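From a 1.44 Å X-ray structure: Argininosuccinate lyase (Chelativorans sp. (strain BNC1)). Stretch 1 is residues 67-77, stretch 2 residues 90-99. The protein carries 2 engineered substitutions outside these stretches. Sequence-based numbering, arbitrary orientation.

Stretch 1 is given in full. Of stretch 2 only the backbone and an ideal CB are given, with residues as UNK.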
# COMPACT_ATOMS: atom_id res chain seq x y z
N THR A 67 -26.44 39.44 -15.25
CA THR A 67 -25.19 39.75 -15.93
C THR A 67 -24.16 38.65 -15.71
O THR A 67 -23.52 38.18 -16.65
CB THR A 67 -24.66 41.09 -15.44
OG1 THR A 67 -25.63 42.12 -15.69
CG2 THR A 67 -23.37 41.42 -16.17
N ILE A 68 -24.01 38.21 -14.45
CA ILE A 68 -23.08 37.14 -14.12
C ILE A 68 -23.47 35.85 -14.84
O ILE A 68 -22.64 35.21 -15.49
CB ILE A 68 -23.02 36.95 -12.60
CG1 ILE A 68 -22.38 38.17 -11.93
CG2 ILE A 68 -22.23 35.69 -12.25
CD1 ILE A 68 -22.56 38.24 -10.43
N LEU A 69 -24.75 35.44 -14.72
CA LEU A 69 -25.17 34.15 -15.26
C LEU A 69 -25.00 34.09 -16.77
O LEU A 69 -24.58 33.06 -17.31
CB LEU A 69 -26.61 33.84 -14.84
CG LEU A 69 -26.85 33.64 -13.35
CD1 LEU A 69 -28.32 33.66 -13.01
CD2 LEU A 69 -26.23 32.31 -12.90
N SER A 70 -25.33 35.18 -17.48
CA SER A 70 -25.09 35.19 -18.92
C SER A 70 -23.59 35.11 -19.22
O SER A 70 -23.18 34.44 -20.18
CB SER A 70 -25.70 36.44 -19.55
OG SER A 70 -27.10 36.35 -19.59
N GLY A 71 -22.77 35.77 -18.41
CA GLY A 71 -21.33 35.67 -18.60
C GLY A 71 -20.79 34.27 -18.38
O GLY A 71 -19.87 33.83 -19.07
N LEU A 72 -21.34 33.55 -17.39
CA LEU A 72 -20.90 32.17 -17.16
C LEU A 72 -21.07 31.32 -18.41
O LEU A 72 -20.19 30.52 -18.75
CB LEU A 72 -21.66 31.54 -15.99
CG LEU A 72 -21.48 32.18 -14.62
CD1 LEU A 72 -22.42 31.48 -13.63
CD2 LEU A 72 -20.05 32.09 -14.14
N ALA A 73 -22.19 31.49 -19.11
CA ALA A 73 -22.40 30.73 -20.34
C ALA A 73 -21.33 31.07 -21.38
O ALA A 73 -20.83 30.18 -22.07
CB ALA A 73 -23.80 31.03 -20.89
N GLN A 74 -20.96 32.34 -21.48
CA GLN A 74 -19.93 32.73 -22.44
C GLN A 74 -18.57 32.15 -22.06
O GLN A 74 -17.85 31.63 -22.92
CB GLN A 74 -19.85 34.26 -22.54
CG GLN A 74 -21.12 34.93 -23.02
CD GLN A 74 -21.00 36.45 -22.98
OE1 GLN A 74 -20.21 37.04 -23.72
NE2 GLN A 74 -21.77 37.09 -22.11
N VAL A 75 -18.19 32.21 -20.78
CA VAL A 75 -16.88 31.70 -20.40
C VAL A 75 -16.84 30.17 -20.50
O VAL A 75 -15.82 29.59 -20.89
CB VAL A 75 -16.46 32.21 -19.01
CG1 VAL A 75 -15.08 31.71 -18.67
CG2 VAL A 75 -16.46 33.74 -18.99
N ASP A 76 -17.95 29.51 -20.16
CA ASP A 76 -18.02 28.07 -20.35
C ASP A 76 -17.71 27.70 -21.80
O ASP A 76 -16.99 26.72 -22.06
CB ASP A 76 -19.40 27.55 -19.96
CG ASP A 76 -19.65 27.53 -18.45
OD1 ASP A 76 -18.71 27.77 -17.65
OD2 ASP A 76 -20.80 27.26 -18.06
N GLU A 77 -18.24 28.46 -22.76
CA GLU A 77 -17.98 28.16 -24.16
C GLU A 77 -16.51 28.36 -24.50
O GLU A 77 -15.92 27.56 -25.22
CB GLU A 77 -18.88 29.01 -25.07
CG GLU A 77 -18.54 28.87 -26.54
CD GLU A 77 -19.75 28.59 -27.40
OE1 GLU A 77 -20.65 29.45 -27.45
OE2 GLU A 77 -19.79 27.51 -28.02
N UNK A 90 -8.33 31.71 -13.00
CA UNK A 90 -8.36 32.01 -14.44
C UNK A 90 -9.77 32.18 -14.99
O UNK A 90 -10.02 33.06 -15.83
CB UNK A 90 -7.65 30.90 -15.22
N UNK A 91 -10.71 31.34 -14.54
CA UNK A 91 -12.08 31.43 -15.01
C UNK A 91 -12.72 32.74 -14.56
O UNK A 91 -13.38 33.42 -15.35
CB UNK A 91 -12.90 30.24 -14.51
N UNK A 92 -12.54 33.10 -13.29
CA UNK A 92 -13.10 34.35 -12.80
C UNK A 92 -12.54 35.54 -13.56
O UNK A 92 -13.26 36.49 -13.85
CB UNK A 92 -12.83 34.51 -11.30
N UNK A 93 -11.24 35.48 -13.90
CA UNK A 93 -10.63 36.60 -14.62
C UNK A 93 -11.17 36.70 -16.03
O UNK A 93 -11.40 37.81 -16.54
CB UNK A 93 -9.11 36.45 -14.65
N UNK A 94 -11.40 35.56 -16.69
CA UNK A 94 -12.06 35.58 -17.99
C UNK A 94 -13.48 36.13 -17.87
O UNK A 94 -13.94 36.85 -18.74
CB UNK A 94 -12.09 34.18 -18.60
N UNK A 95 -14.19 35.78 -16.79
CA UNK A 95 -15.52 36.34 -16.58
C UNK A 95 -15.45 37.86 -16.44
O UNK A 95 -16.26 38.58 -17.03
CB UNK A 95 -16.17 35.72 -15.34
N UNK A 96 -14.48 38.37 -15.67
CA UNK A 96 -14.30 39.82 -15.53
C UNK A 96 -14.01 40.47 -16.87
O UNK A 96 -14.53 41.55 -17.16
CB UNK A 96 -13.17 40.13 -14.55
N UNK A 97 -13.17 39.84 -17.70
CA UNK A 97 -12.90 40.41 -19.02
C UNK A 97 -14.15 40.40 -19.89
O UNK A 97 -14.29 41.25 -20.78
CB UNK A 97 -11.77 39.64 -19.71
N UNK A 98 -15.08 39.47 -19.62
CA UNK A 98 -16.26 39.30 -20.46
C UNK A 98 -17.39 40.25 -20.05
O UNK A 98 -18.05 40.84 -20.92
CB UNK A 98 -16.75 37.85 -20.39
N UNK A 99 -17.65 40.41 -18.76
CA UNK A 99 -18.81 41.14 -18.28
C UNK A 99 -18.47 42.33 -17.41
O UNK A 99 -19.38 43.08 -17.03
CB UNK A 99 -19.72 40.19 -17.50

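Both stretches are helical, their axes 9.4 Å apart at closest approach and their N-to-C directions 116° apart. Positions 91, 94, 95, 98 and 99 of stretch 2 reach stretch 1, and the rules are read there.

At position 90 nothing of stretch 1 lies within 5.5 Å of the ideal CB, and the helical backbone, phi -58°, suits almost any residue. It is Pro-90, which makes no contact.

Position 91 sends its CA-to-CB bond sideways, with Val-75 CG1 4.9 Å from the ideal CB and the carboxylate of Asp-76 farther out. A long side chain with an apolar middle and a donor at its tip would suit: tyrosine, lysine or arginine. The residue is Tyr-91, chi1 t. Its OH donates a hydrogen bond to Asp-76 OD1 at 2.7 Å, Val-75 CG1 packs over one ring face, 3.8 Å from the Tyr-91 ring centroid, and Leu-72 CD2 lies at the ring edge.

Position 92 points away and 93 is out of reach, so stretch 1 sets no preference at either; they are Glu-92 and Ala-93.

Position 94 points toward stretch 1, its ideal CB already 3.9 Å from Val-75 CG1. With the methyl contact made at CB, a small residue is enough. Ala-94 supplies it, its CB 3.9 Å from Val-75 CG1, and forms one wall of the hole that receives Val-75.

Position 95 points sideways, beside a hollow lined by Ile-68, Gly-71, Leu-72 and Val-75. Leucine, methionine or isoleucine could reach in. Leu-95 does, with chi1 t and chi2 p, as a knob among those four. Its CD1 comes 3.3 Å from Gly-71 C; an ideal CB on Gly-71 would sit 2.8 Å from Leu-95 CD1, a clash, so the bare glycine makes the room.

Position 96 points away and 97 is out of reach, leaving stretch 1 no say; they are Lys-96 and Arg-97.

Position 98 points toward the flank of Val-75, with Gln-74 OE1 4.9 Å from the ideal CB. Threonine, serine, valine or alanine would fit. Thr-98 turns its OG1 back to donate to Ala-94 O at 2.8 Å, while its CG2 lies 3.4 Å from Gln-74 OE1.

Position 99 also points toward stretch 1, over Gly-71, and its ideal CB is 4.1 Å from Thr-67 CG2. Phi of -121° departs from the helical values before it. A branched or long aliphatic suits this mostly apolar surface. Ile-99, chi1 p, lays CG2 3.6 Å from Gly-71 CA, where an ideal CB on Gly-71 would lie 2.6 Å from Ile-99 CG2, a clash; its CD1 reaches 3.7 Å from Ile-68 CA.

Stretch 2, residues 90-99: PYEAALKRTI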
# COMPACT_ATOMS: atom_id res chain seq x y z
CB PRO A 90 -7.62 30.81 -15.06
CG PRO A 90 -6.64 30.40 -13.98
CD PRO A 90 -7.41 30.60 -12.68
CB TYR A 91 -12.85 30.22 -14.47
CG TYR A 91 -14.28 30.15 -14.90
CD1 TYR A 91 -15.26 30.87 -14.24
CD2 TYR A 91 -14.66 29.36 -15.97
CE1 TYR A 91 -16.59 30.82 -14.63
CE2 TYR A 91 -15.99 29.29 -16.37
CZ TYR A 91 -16.94 30.02 -15.70
OH TYR A 91 -18.26 29.97 -16.08
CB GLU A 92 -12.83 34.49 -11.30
CG GLU A 92 -13.68 35.58 -10.65
CD GLU A 92 -13.16 36.05 -9.30
OE1 GLU A 92 -12.47 37.09 -9.26
OE2 GLU A 92 -13.45 35.39 -8.28
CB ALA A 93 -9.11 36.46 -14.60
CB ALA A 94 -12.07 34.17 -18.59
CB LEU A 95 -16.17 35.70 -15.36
CG LEU A 95 -17.65 36.06 -15.15
CD1 LEU A 95 -18.55 35.48 -16.23
CD2 LEU A 95 -18.07 35.58 -13.77
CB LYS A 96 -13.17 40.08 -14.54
CG LYS A 96 -12.78 41.54 -14.33
CD LYS A 96 -11.64 41.66 -13.29
CE LYS A 96 -10.31 41.14 -13.84
NZ LYS A 96 -9.34 40.77 -12.77
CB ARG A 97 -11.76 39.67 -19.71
CG ARG A 97 -10.41 39.92 -19.07
CD ARG A 97 -9.28 39.35 -19.90
NE ARG A 97 -9.30 37.88 -19.96
CZ ARG A 97 -8.69 37.09 -19.08
NH1 ARG A 97 -8.02 37.61 -18.05
NH2 ARG A 97 -8.76 35.78 -19.21
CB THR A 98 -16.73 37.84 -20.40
OG1 THR A 98 -15.68 36.99 -20.89
CG2 THR A 98 -17.99 37.63 -21.24
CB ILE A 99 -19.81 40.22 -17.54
CG1 ILE A 99 -19.18 39.70 -16.24
CG2 ILE A 99 -20.24 39.09 -18.45
CD1 ILE A 99 -20.15 38.93 -15.38
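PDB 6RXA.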